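Local coordinates for uncharacterized protein (Staphylococcus aureus subsp. aureus, PDB 4H0A), which is of unknown function but belongs to the CAP family, joining a CAP-associated N-terminal region to a cysteine-rich secretory protein domain, at residues 158-170 / 283-296. Residues are numbered along the deposited sequence; the frame is centred on the assembly and turned at random.
Sequences YSDQQSKKVLSVR and PTLIHSWMNSDIHR. With EDO (1,2-ethanediol), chain C.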
loop_
_atom_site.group_PDB
_atom_site.type_symbol
_atom_site.label_atom_id
_atom_site.label_comp_id
_atom_site.label_asym_id
_atom_site.label_seq_id
_atom_site.Cartn_x
_atom_site.Cartn_y
_atom_site.Cartn_z
ATOM N N TYR A 158 -2.454 -8.958 3.406
ATOM C CA TYR A 158 -1.273 -8.407 4.065
ATOM C C TYR A 158 -1.245 -8.799 5.518
ATOM O O TYR A 158 -2.194 -8.495 6.235
ATOM C CB TYR A 158 -1.267 -6.883 3.942
ATOM C CG TYR A 158 -1.203 -6.423 2.505
ATOM C CD1 TYR A 158 -0.011 -6.458 1.796
ATOM C CD2 TYR A 158 -2.344 -5.984 1.840
ATOM C CE1 TYR A 158 0.056 -6.038 0.468
ATOM C CE2 TYR A 158 -2.293 -5.572 0.511
ATOM C CZ TYR A 158 -1.087 -5.581 -0.168
ATOM O OH TYR A 158 -1.049 -5.153 -1.472
ATOM N N SER A 159 -0.170 -9.463 5.958
ATOM C CA SER A 159 -0.024 -9.886 7.355
ATOM C C SER A 159 1.212 -9.310 7.960
ATOM O O SER A 159 2.162 -8.963 7.257
ATOM C CB SER A 159 0.042 -11.404 7.490
ATOM O OG SER A 159 -1.074 -12.043 6.898
ATOM N N ASP A 160 1.219 -9.280 9.286
ATOM C CA ASP A 160 2.327 -8.763 10.062
ATOM C C ASP A 160 3.345 -9.888 10.272
ATOM O O ASP A 160 2.960 -11.000 10.622
ATOM C CB ASP A 160 1.774 -8.247 11.395
ATOM C CG ASP A 160 2.669 -7.289 12.149
ATOM O OD1 ASP A 160 3.176 -6.341 11.527
ATOM O OD2 ASP A 160 2.836 -7.474 13.374
ATOM N N GLN A 161 4.634 -9.610 10.064
ATOM C CA GLN A 161 5.680 -10.619 10.249
ATOM C C GLN A 161 5.868 -10.927 11.756
ATOM O O GLN A 161 6.291 -12.026 12.100
ATOM C CB GLN A 161 7.003 -10.145 9.611
ATOM C CG GLN A 161 7.869 -11.260 9.037
ATOM C CD GLN A 161 9.023 -10.684 8.243
ATOM O OE1 GLN A 161 9.782 -9.843 8.739
ATOM N NE2 GLN A 161 9.187 -11.111 6.993
ATOM N N GLN A 162 5.524 -9.960 12.642
ATOM C CA GLN A 162 5.642 -10.108 14.094
ATOM C C GLN A 162 4.389 -10.729 14.708
ATOM O O GLN A 162 4.497 -11.763 15.357
ATOM C CB GLN A 162 5.921 -8.748 14.765
ATOM C CG GLN A 162 7.406 -8.422 14.871
ATOM C CD GLN A 162 8.076 -9.177 15.989
ATOM O OE1 GLN A 162 8.874 -10.092 15.760
ATOM N NE2 GLN A 162 7.751 -8.824 17.224
ATOM N N SER A 163 3.214 -10.092 14.552
ATOM C CA SER A 163 1.976 -10.617 15.147
ATOM C C SER A 163 1.347 -11.756 14.330
ATOM O O SER A 163 0.569 -12.515 14.896
ATOM C CB SER A 163 0.947 -9.506 15.346
ATOM O OG SER A 163 0.592 -8.862 14.137
ATOM N N LYS A 164 1.674 -11.882 13.028
ATOM C CA LYS A 164 1.123 -12.910 12.137
ATOM C C LYS A 164 -0.409 -12.776 12.008
ATOM O O LYS A 164 -1.096 -13.768 11.786
ATOM C CB LYS A 164 1.547 -14.325 12.586
ATOM C CG LYS A 164 3.053 -14.439 12.789
ATOM C CD LYS A 164 3.561 -15.868 12.646
ATOM C CE LYS A 164 5.056 -15.957 12.818
ATOM N NZ LYS A 164 5.572 -17.311 12.475
ATOM N N LYS A 165 -0.926 -11.540 12.061
ATOM C CA LYS A 165 -2.353 -11.261 11.926
ATOM C C LYS A 165 -2.619 -10.481 10.648
ATOM O O LYS A 165 -1.751 -9.727 10.218
ATOM C CB LYS A 165 -2.857 -10.465 13.138
ATOM C CG LYS A 165 -2.803 -11.248 14.438
ATOM C CD LYS A 165 -3.412 -10.462 15.592
ATOM C CE LYS A 165 -3.482 -11.282 16.861
ATOM N NZ LYS A 165 -4.315 -10.619 17.900
ATOM N N VAL A 166 -3.831 -10.627 10.072
ATOM C CA VAL A 166 -4.224 -9.920 8.854
ATOM C C VAL A 166 -4.375 -8.415 9.161
ATOM O O VAL A 166 -5.123 -8.035 10.068
ATOM C CB VAL A 166 -5.523 -10.499 8.236
ATOM C CG1 VAL A 166 -6.012 -9.629 7.064
ATOM C CG2 VAL A 166 -5.310 -11.939 7.787
ATOM N N LEU A 167 -3.647 -7.578 8.404
ATOM C CA LEU A 167 -3.653 -6.124 8.568
ATOM C C LEU A 167 -4.607 -5.448 7.612
ATOM O O LEU A 167 -5.247 -4.451 7.956
ATOM C CB LEU A 167 -2.244 -5.572 8.305
ATOM C CG LEU A 167 -1.135 -6.085 9.223
ATOM C CD1 LEU A 167 0.222 -5.765 8.636
ATOM C CD2 LEU A 167 -1.282 -5.512 10.631
ATOM N N SER A 168 -4.644 -5.941 6.379
ATOM C CA SER A 168 -5.440 -5.338 5.322
ATOM C C SER A 168 -5.614 -6.335 4.190
ATOM O O SER A 168 -4.900 -7.341 4.143
ATOM C CB SER A 168 -4.734 -4.076 4.820
ATOM O OG SER A 168 -3.395 -4.339 4.435
ATOM N N VAL A 169 -6.584 -6.097 3.312
ATOM C CA VAL A 169 -6.821 -6.963 2.153
ATOM C C VAL A 169 -7.054 -6.093 0.939
ATOM O O VAL A 169 -7.753 -5.082 1.037
ATOM C CB VAL A 169 -8.016 -7.932 2.355
ATOM C CG1 VAL A 169 -8.216 -8.824 1.123
ATOM C CG2 VAL A 169 -7.841 -8.774 3.618
ATOM N N ARG A 170 -6.494 -6.486 -0.209
ATOM C CA ARG A 170 -6.771 -5.809 -1.465
ATOM C C ARG A 170 -7.381 -6.816 -2.401
ATOM O O ARG A 170 -6.712 -7.791 -2.742
ATOM C CB ARG A 170 -5.531 -5.159 -2.106
ATOM C CG ARG A 170 -5.816 -4.639 -3.538
ATOM C CD ARG A 170 -4.868 -3.543 -3.956
ATOM N NE ARG A 170 -3.492 -4.027 -4.051
ATOM C CZ ARG A 170 -2.425 -3.244 -4.169
ATOM N NH1 ARG A 170 -2.563 -1.922 -4.235
ATOM N NH2 ARG A 170 -1.212 -3.773 -4.235
ATOM N N PRO A 283 0.098 0.352 -0.860
ATOM C CA PRO A 283 0.011 -0.931 -0.133
ATOM C C PRO A 283 1.258 -1.808 -0.291
ATOM O O PRO A 283 1.691 -2.405 0.694
ATOM C CB PRO A 283 -1.221 -1.592 -0.759
ATOM C CG PRO A 283 -2.102 -0.408 -1.101
ATOM C CD PRO A 283 -1.114 0.580 -1.675
ATOM N N THR A 284 1.876 -1.854 -1.497
ATOM C CA THR A 284 3.088 -2.667 -1.687
ATOM C C THR A 284 4.257 -2.068 -0.913
ATOM O O THR A 284 5.002 -2.803 -0.272
ATOM C CB THR A 284 3.448 -2.812 -3.173
ATOM O OG1 THR A 284 2.300 -3.281 -3.863
ATOM C CG2 THR A 284 4.605 -3.779 -3.401
ATOM N N LEU A 285 4.437 -0.757 -1.000
ATOM C CA LEU A 285 5.496 -0.065 -0.259
ATOM C C LEU A 285 5.379 -0.297 1.257
ATOM O O LEU A 285 6.380 -0.580 1.901
ATOM C CB LEU A 285 5.420 1.452 -0.535
ATOM C CG LEU A 285 6.383 2.294 0.299
ATOM C CD1 LEU A 285 7.813 2.148 -0.187
ATOM C CD2 LEU A 285 5.944 3.666 0.324
ATOM N N ILE A 286 4.176 -0.107 1.824
ATOM C CA ILE A 286 3.938 -0.281 3.266
ATOM C C ILE A 286 4.217 -1.730 3.667
ATOM O O ILE A 286 4.827 -1.949 4.710
ATOM C CB ILE A 286 2.508 0.172 3.649
ATOM C CG1 ILE A 286 2.419 1.720 3.548
ATOM C CG2 ILE A 286 2.097 -0.342 5.062
ATOM C CD1 ILE A 286 2.995 2.502 4.759
ATOM N N HIS A 287 3.811 -2.705 2.839
ATOM C CA HIS A 287 4.105 -4.112 3.114
ATOM C C HIS A 287 5.625 -4.337 3.252
ATOM O O HIS A 287 6.044 -5.077 4.145
ATOM C CB HIS A 287 3.530 -5.029 2.014
ATOM C CG HIS A 287 4.061 -6.428 2.079
ATOM N ND1 HIS A 287 5.103 -6.838 1.270
ATOM C CD2 HIS A 287 3.740 -7.436 2.922
ATOM C CE1 HIS A 287 5.355 -8.089 1.613
ATOM N NE2 HIS A 287 4.566 -8.487 2.610
ATOM N N SER A 288 6.441 -3.724 2.370
ATOM C CA SER A 288 7.894 -3.894 2.430
ATOM C C SER A 288 8.476 -3.245 3.685
ATOM O O SER A 288 9.348 -3.840 4.310
ATOM C CB SER A 288 8.564 -3.342 1.177
ATOM O OG SER A 288 8.198 -4.128 0.055
ATOM N N TRP A 289 7.958 -2.071 4.100
ATOM C CA TRP A 289 8.425 -1.431 5.338
ATOM C C TRP A 289 7.964 -2.226 6.569
ATOM O O TRP A 289 8.756 -2.430 7.490
ATOM C CB TRP A 289 7.945 0.027 5.427
ATOM C CG TRP A 289 8.623 0.960 4.468
ATOM C CD1 TRP A 289 9.613 0.657 3.579
ATOM C CD2 TRP A 289 8.324 2.346 4.276
ATOM N NE1 TRP A 289 9.975 1.778 2.875
ATOM C CE2 TRP A 289 9.171 2.821 3.250
ATOM C CE3 TRP A 289 7.420 3.238 4.869
ATOM C CZ2 TRP A 289 9.169 4.158 2.838
ATOM C CZ3 TRP A 289 7.426 4.564 4.465
ATOM C CH2 TRP A 289 8.289 5.011 3.460
HETATM N N MSE A 290 6.713 -2.716 6.565
HETATM C CA MSE A 290 6.170 -3.515 7.675
HETATM C C MSE A 290 6.926 -4.855 7.847
HETATM O O MSE A 290 6.912 -5.406 8.945
HETATM C CB MSE A 290 4.667 -3.821 7.457
HETATM C CG MSE A 290 3.717 -2.607 7.595
HETATM SE SE MSE A 290 3.571 -1.936 9.391
HETATM C CE MSE A 290 2.920 -3.495 10.317
ATOM N N ASN A 291 7.575 -5.381 6.777
ATOM C CA ASN A 291 8.300 -6.661 6.839
ATOM C C ASN A 291 9.825 -6.468 6.961
ATOM O O ASN A 291 10.585 -7.422 6.793
ATOM C CB ASN A 291 7.925 -7.527 5.642
ATOM C CG ASN A 291 6.535 -8.089 5.803
ATOM O OD1 ASN A 291 6.365 -9.246 6.154
ATOM N ND2 ASN A 291 5.500 -7.276 5.630
ATOM N N SER A 292 10.254 -5.252 7.343
ATOM C CA SER A 292 11.634 -4.904 7.652
ATOM C C SER A 292 11.613 -4.372 9.075
ATOM O O SER A 292 10.992 -3.336 9.306
ATOM C CB SER A 292 12.161 -3.875 6.659
ATOM O OG SER A 292 13.378 -3.300 7.107
ATOM N N ASP A 293 12.205 -5.106 10.041
ATOM C CA ASP A 293 12.183 -4.742 11.466
ATOM C C ASP A 293 12.550 -3.277 11.719
ATOM O O ASP A 293 11.853 -2.591 12.473
ATOM C CB ASP A 293 13.143 -5.640 12.266
ATOM C CG ASP A 293 13.176 -5.322 13.752
ATOM O OD1 ASP A 293 12.111 -5.420 14.405
ATOM O OD2 ASP A 293 14.260 -4.944 14.255
ATOM N N ILE A 294 13.623 -2.797 11.074
ATOM C CA ILE A 294 14.092 -1.425 11.270
ATOM C C ILE A 294 13.028 -0.425 10.742
ATOM O O ILE A 294 12.706 0.534 11.446
ATOM C CB ILE A 294 15.480 -1.210 10.599
ATOM C CG1 ILE A 294 16.573 -2.156 11.182
ATOM C CG2 ILE A 294 15.921 0.246 10.700
ATOM C CD1 ILE A 294 16.885 -2.008 12.692
ATOM N N HIS A 295 12.480 -0.641 9.534
ATOM C CA HIS A 295 11.445 0.251 8.990
ATOM C C HIS A 295 10.121 0.102 9.774
ATOM O O HIS A 295 9.472 1.111 10.044
ATOM C CB HIS A 295 11.222 -0.002 7.494
ATOM C CG HIS A 295 12.415 0.312 6.640
ATOM N ND1 HIS A 295 13.597 -0.393 6.765
ATOM C CD2 HIS A 295 12.554 1.223 5.648
ATOM C CE1 HIS A 295 14.422 0.118 5.862
ATOM N NE2 HIS A 295 13.833 1.088 5.162
ATOM N N ARG A 296 9.740 -1.146 10.143
ATOM C CA ARG A 296 8.520 -1.418 10.914
ATOM C C ARG A 296 8.558 -0.694 12.260
ATOM O O ARG A 296 7.560 -0.086 12.644
ATOM C CB ARG A 296 8.360 -2.929 11.151
ATOM C CG ARG A 296 7.000 -3.350 11.736
ATOM C CD ARG A 296 7.118 -4.313 12.914
ATOM N NE ARG A 296 8.153 -5.334 12.722
ATOM C CZ ARG A 296 8.032 -6.431 11.977
ATOM N NH1 ARG A 296 6.899 -6.687 11.329
ATOM N NH2 ARG A 296 9.044 -7.285 11.875
HETATM C C1 EDO C . -4.125 1.178 -4.154
HETATM O O1 EDO C . -4.839 -0.031 -3.967
HETATM C C2 EDO C . -4.274 1.494 -5.666
HETATM O O2 EDO C . -3.556 2.658 -6.003
HETATM O O HOH W 1 1.367 -5.433 -2.799
#
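Tyr158 reaches from strand 153-159 onto helix 282-290, its side chain lying against His287 and Pro283. CB points toward the helix, and with CG anti to the carbonyl carbon (chi1 -62°) the ring projects between these two residues and the strand. On the ring, CD1 lies 3.8 Å from His287 CB and CE1 meets the same carbon; the Tyr158 and His287 rings meet obliquely, their planes at 50°. CZ and then OH pass Pro283 CB, with OH to CB at 3.6 Å. At the tip a water lying in the ring plane bonds Tyr158 OH at 2.8 Å and donates to Thr284 OG1, which also bonds Asp281.

Beside it, Pro283 CB sits 3.6 Å above one face of the Arg170 guanidinium, toward its rim. NH1 of that group pairs with Asp281 and donates to O1 of an ethanediol, probably from the crystallisation liquor; NE bonds Gln156.

Farther along, Gln161 lies against Asn291, whose ND2 bonds His287 O at 2.7 Å. Leu167 CD1 and the selenomethionine Met290 CE meet tip to tip at 3.9 Å. In the Arg296 conformer given, NH1 makes a long salt bridge of 3.7 Å to Asp160 OD1; Asp160 OD2 accepts from Ser163 and pairs with Lys220.

With no clear direct hydrogen bond across it, this junction between the CAP-associated sheet and the CAP-domain helices rests largely on van der Waals packing, with a bridging water and a long, conformer-dependent ion pair.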